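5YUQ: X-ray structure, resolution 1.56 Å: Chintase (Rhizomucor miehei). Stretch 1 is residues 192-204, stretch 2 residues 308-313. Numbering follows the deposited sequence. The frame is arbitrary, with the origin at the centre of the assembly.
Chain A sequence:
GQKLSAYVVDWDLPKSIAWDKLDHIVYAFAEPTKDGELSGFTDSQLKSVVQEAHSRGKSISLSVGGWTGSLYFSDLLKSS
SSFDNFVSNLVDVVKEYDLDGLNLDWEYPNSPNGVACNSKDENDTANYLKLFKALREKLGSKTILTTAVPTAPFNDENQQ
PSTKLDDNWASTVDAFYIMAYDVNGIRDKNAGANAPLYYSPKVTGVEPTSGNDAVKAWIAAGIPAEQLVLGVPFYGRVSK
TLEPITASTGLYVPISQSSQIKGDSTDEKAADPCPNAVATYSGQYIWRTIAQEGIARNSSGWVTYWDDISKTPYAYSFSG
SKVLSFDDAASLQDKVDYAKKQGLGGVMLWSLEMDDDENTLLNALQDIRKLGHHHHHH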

# COMPACT_ATOMS: atom_id res chain seq x y z
N GLY A 192 -11.27 3.47 -13.42
CA GLY A 192 -10.19 2.58 -13.78
C GLY A 192 -10.05 1.57 -12.67
O GLY A 192 -10.78 1.62 -11.69
N ALA A 193 -9.11 0.65 -12.81
CA ALA A 193 -8.96 -0.36 -11.77
C ALA A 193 -8.26 0.20 -10.52
O ALA A 193 -7.43 1.11 -10.61
CB ALA A 193 -8.21 -1.58 -12.30
N ASN A 194 -8.62 -0.34 -9.36
CA ASN A 194 -7.96 0.01 -8.12
C ASN A 194 -6.52 -0.45 -8.16
O ASN A 194 -5.59 0.27 -7.77
CB ASN A 194 -8.69 -0.67 -6.95
CG ASN A 194 -8.04 -0.39 -5.62
OD1 ASN A 194 -7.61 0.73 -5.34
ND2 ASN A 194 -7.98 -1.41 -4.77
N ALA A 195 -6.34 -1.68 -8.61
CA ALA A 195 -5.03 -2.30 -8.64
C ALA A 195 -4.83 -3.01 -9.96
O ALA A 195 -4.73 -4.23 -10.02
CB ALA A 195 -4.90 -3.28 -7.49
N PRO A 196 -4.77 -2.23 -11.05
CA PRO A 196 -4.59 -2.88 -12.36
C PRO A 196 -3.25 -3.58 -12.43
O PRO A 196 -2.26 -3.06 -11.92
CB PRO A 196 -4.60 -1.70 -13.33
CG PRO A 196 -4.17 -0.51 -12.52
CD PRO A 196 -4.69 -0.76 -11.14
N LEU A 197 -3.22 -4.76 -13.04
CA LEU A 197 -1.95 -5.43 -13.26
C LEU A 197 -1.28 -4.81 -14.48
O LEU A 197 -0.05 -4.69 -14.53
CB LEU A 197 -2.17 -6.93 -13.46
CG LEU A 197 -0.90 -7.75 -13.69
CD1 LEU A 197 0.07 -7.57 -12.55
CD2 LEU A 197 -1.29 -9.21 -13.84
N TYR A 198 -2.09 -4.40 -15.45
CA TYR A 198 -1.58 -3.72 -16.64
C TYR A 198 -2.35 -2.44 -16.93
O TYR A 198 -3.50 -2.28 -16.50
CB TYR A 198 -1.68 -4.63 -17.87
CG TYR A 198 -0.94 -5.93 -17.74
CD1 TYR A 198 0.44 -5.96 -17.93
CD2 TYR A 198 -1.59 -7.11 -17.44
CE1 TYR A 198 1.13 -7.14 -17.82
CE2 TYR A 198 -0.90 -8.29 -17.33
CZ TYR A 198 0.47 -8.30 -17.52
OH TYR A 198 1.17 -9.47 -17.41
N TYR A 199 -1.69 -1.54 -17.65
CA TYR A 199 -2.30 -0.34 -18.18
C TYR A 199 -1.99 -0.26 -19.66
O TYR A 199 -0.85 -0.45 -20.07
CB TYR A 199 -1.76 0.92 -17.49
CG TYR A 199 -2.01 2.16 -18.30
CD1 TYR A 199 -3.28 2.73 -18.35
CD2 TYR A 199 -1.00 2.76 -19.05
CE1 TYR A 199 -3.54 3.86 -19.10
CE2 TYR A 199 -1.25 3.90 -19.81
CZ TYR A 199 -2.52 4.44 -19.83
OH TYR A 199 -2.79 5.56 -20.58
N SER A 200 -3.01 0.06 -20.42
CA SER A 200 -2.83 0.23 -21.85
C SER A 200 -2.97 1.67 -22.23
O SER A 200 -3.88 2.32 -21.89
CB SER A 200 -3.87 -0.56 -22.64
OG SER A 200 -3.94 -0.15 -23.97
N PRO A 201 -1.96 2.14 -23.04
CA PRO A 201 -2.05 3.54 -23.47
C PRO A 201 -3.24 3.93 -24.33
O PRO A 201 -3.51 5.07 -24.53
CB PRO A 201 -0.75 3.75 -24.28
CG PRO A 201 0.16 2.75 -23.81
CD PRO A 201 -0.68 1.55 -23.64
N LYS A 202 -3.94 2.96 -24.83
CA LYS A 202 -5.16 3.17 -25.61
C LYS A 202 -6.33 3.63 -24.73
O LYS A 202 -7.32 4.15 -25.24
CB LYS A 202 -5.52 1.90 -26.38
CG LYS A 202 -4.59 1.62 -27.57
CD LYS A 202 -4.57 0.14 -27.96
CE LYS A 202 -5.82 -0.27 -28.72
NZ LYS A 202 -5.89 0.38 -30.06
N VAL A 203 -6.20 3.43 -23.42
CA VAL A 203 -7.22 3.88 -22.47
C VAL A 203 -6.85 5.26 -21.91
O VAL A 203 -5.82 5.41 -21.27
CB VAL A 203 -7.35 2.90 -21.28
CG1 VAL A 203 -8.42 3.37 -20.32
CG2 VAL A 203 -7.65 1.50 -21.78
N THR A 204 -7.70 6.25 -22.16
CA THR A 204 -7.46 7.59 -21.64
C THR A 204 -8.32 7.86 -20.42
O THR A 204 -9.25 7.10 -20.13
CB THR A 204 -7.73 8.67 -22.70
OG1 THR A 204 -9.04 8.49 -23.24
CG2 THR A 204 -6.71 8.60 -23.82
N ASP A 308 -10.33 -7.44 -19.08
CA ASP A 308 -9.21 -8.19 -19.63
C ASP A 308 -7.92 -7.36 -19.70
O ASP A 308 -6.84 -7.92 -19.62
CB ASP A 308 -9.55 -8.77 -21.01
CG ASP A 308 -8.51 -9.74 -21.51
OD1 ASP A 308 -8.06 -10.61 -20.73
OD2 ASP A 308 -8.13 -9.64 -22.70
N ILE A 309 -8.02 -6.05 -19.85
CA ILE A 309 -6.81 -5.22 -19.89
C ILE A 309 -6.05 -5.24 -18.56
O ILE A 309 -4.86 -5.54 -18.52
CB ILE A 309 -7.12 -3.77 -20.29
CG1 ILE A 309 -7.43 -3.70 -21.79
CG2 ILE A 309 -5.95 -2.86 -19.96
CD1 ILE A 309 -7.95 -2.35 -22.25
N SER A 310 -6.75 -4.93 -17.47
CA SER A 310 -6.12 -4.80 -16.16
C SER A 310 -6.03 -6.11 -15.41
O SER A 310 -5.35 -6.20 -14.40
CB SER A 310 -6.87 -3.77 -15.30
OG SER A 310 -8.16 -4.23 -14.97
N LYS A 311 -6.72 -7.13 -15.93
CA LYS A 311 -6.84 -8.44 -15.28
C LYS A 311 -7.45 -8.32 -13.89
O LYS A 311 -6.94 -8.90 -12.94
CB LYS A 311 -5.48 -9.15 -15.17
CG LYS A 311 -4.66 -9.14 -16.45
CD LYS A 311 -5.35 -9.94 -17.55
CE LYS A 311 -4.57 -9.82 -18.85
NZ LYS A 311 -5.29 -10.44 -20.01
N THR A 312 -8.56 -7.58 -13.79
CA THR A 312 -9.27 -7.43 -12.51
C THR A 312 -10.78 -7.47 -12.72
O THR A 312 -11.27 -7.11 -13.79
CB THR A 312 -8.93 -6.09 -11.81
OG1 THR A 312 -9.26 -4.99 -12.67
CG2 THR A 312 -7.44 -6.02 -11.46
N PRO A 313 -11.51 -7.89 -11.68
CA PRO A 313 -12.98 -7.91 -11.77
C PRO A 313 -13.53 -6.53 -11.47
O PRO A 313 -12.89 -5.74 -10.78
CB PRO A 313 -13.37 -8.87 -10.64
CG PRO A 313 -12.29 -8.65 -9.61
CD PRO A 313 -11.02 -8.47 -10.42

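What does Asp308 do for the contact if it never touches stretch 1? It lies out of reach of that stretch, and its part is played within its own segment. Its OD1 stands 2.9 Å from NZ of Lys311, a hydrogen bond that is also a salt bridge, and the same NZ makes a weak hydrogen bond, 3.0 Å long, to the backbone O of Asp308. The lysine chain therefore doubles back along stretch 2, its charged end leading away from stretch 1 and its ammonium group paired with a carboxylate of its own segment.

How does Ile309, the residue with the most surface covered by the other stretch, reach its neighbours? Its CA-to-CB bond points sideways, but the side chain, with chi1 in m and chi2 in t, ends nearer to stretch 1. There CD1 of Ile309 packs against CG2 of Val203 at 3.9 Å, an apolar contact between two methyl groups, while CG2 of Ile309 lies 4.1 Å from CB of Ser200. These two partners are the ends of a type I beta turn, Ser200 to Val203, so the isoleucine rests against the base of the turn. The turn is closed by the backbone bond from N of Val203 to O of Ser200, 3.0 Å, and OG of Ser200, its first residue, also accepts a bond from N of Lys202, 3.2 Å. The backbone of Ile309 takes part too: O of Ile309 comes within 3.4 Å of CB of Tyr198 and lies at the edge of the tyrosine ring, near the ring plane.

Where do the two backbones come together? They do so at Ser310, whose CA is 4.5 Å from CA of Pro196. Just beyond the proline, N of Leu197 donates to O of Ser310 over 2.9 Å with an N-H...O angle of 162°, a short and nearly straight bond and the single hydrogen bond between the stretches. Around it the fit is close: CB of Ser310 meets CB of Pro196 at 3.6 Å, and CA of Ser310 sits 3.7 Å from O of Tyr198. One cost is visible nearby, since N of Tyr198 is buried by the contact without a polar partner anywhere in the model.

What do Lys311 and Thr312 add as stretch 2 passes into its strand? Lys311 starts toward stretch 1, and the aliphatic part of its side chain supplies the contact: CG of Lys311 lies 3.8 Å from CD2 of Tyr198, at the ring edge, and 4.3 Å from CD2 of Leu197. Thr312 also points toward stretch 1, with chi1 in p, and its two branches meet different residues. OG1 of Thr312 is 3.6 Å from CB of Ala193, whereas CG2 of Thr312 lies 3.6 Å from O of Ala195 and 4.3 Å from CA of Pro196. CB of Ala193 also reaches OG of Ser310 at 3.8 Å, so it packs beside both hydroxyl oxygens. Pro313 continues the strand out of reach, and the contact ends at Thr312.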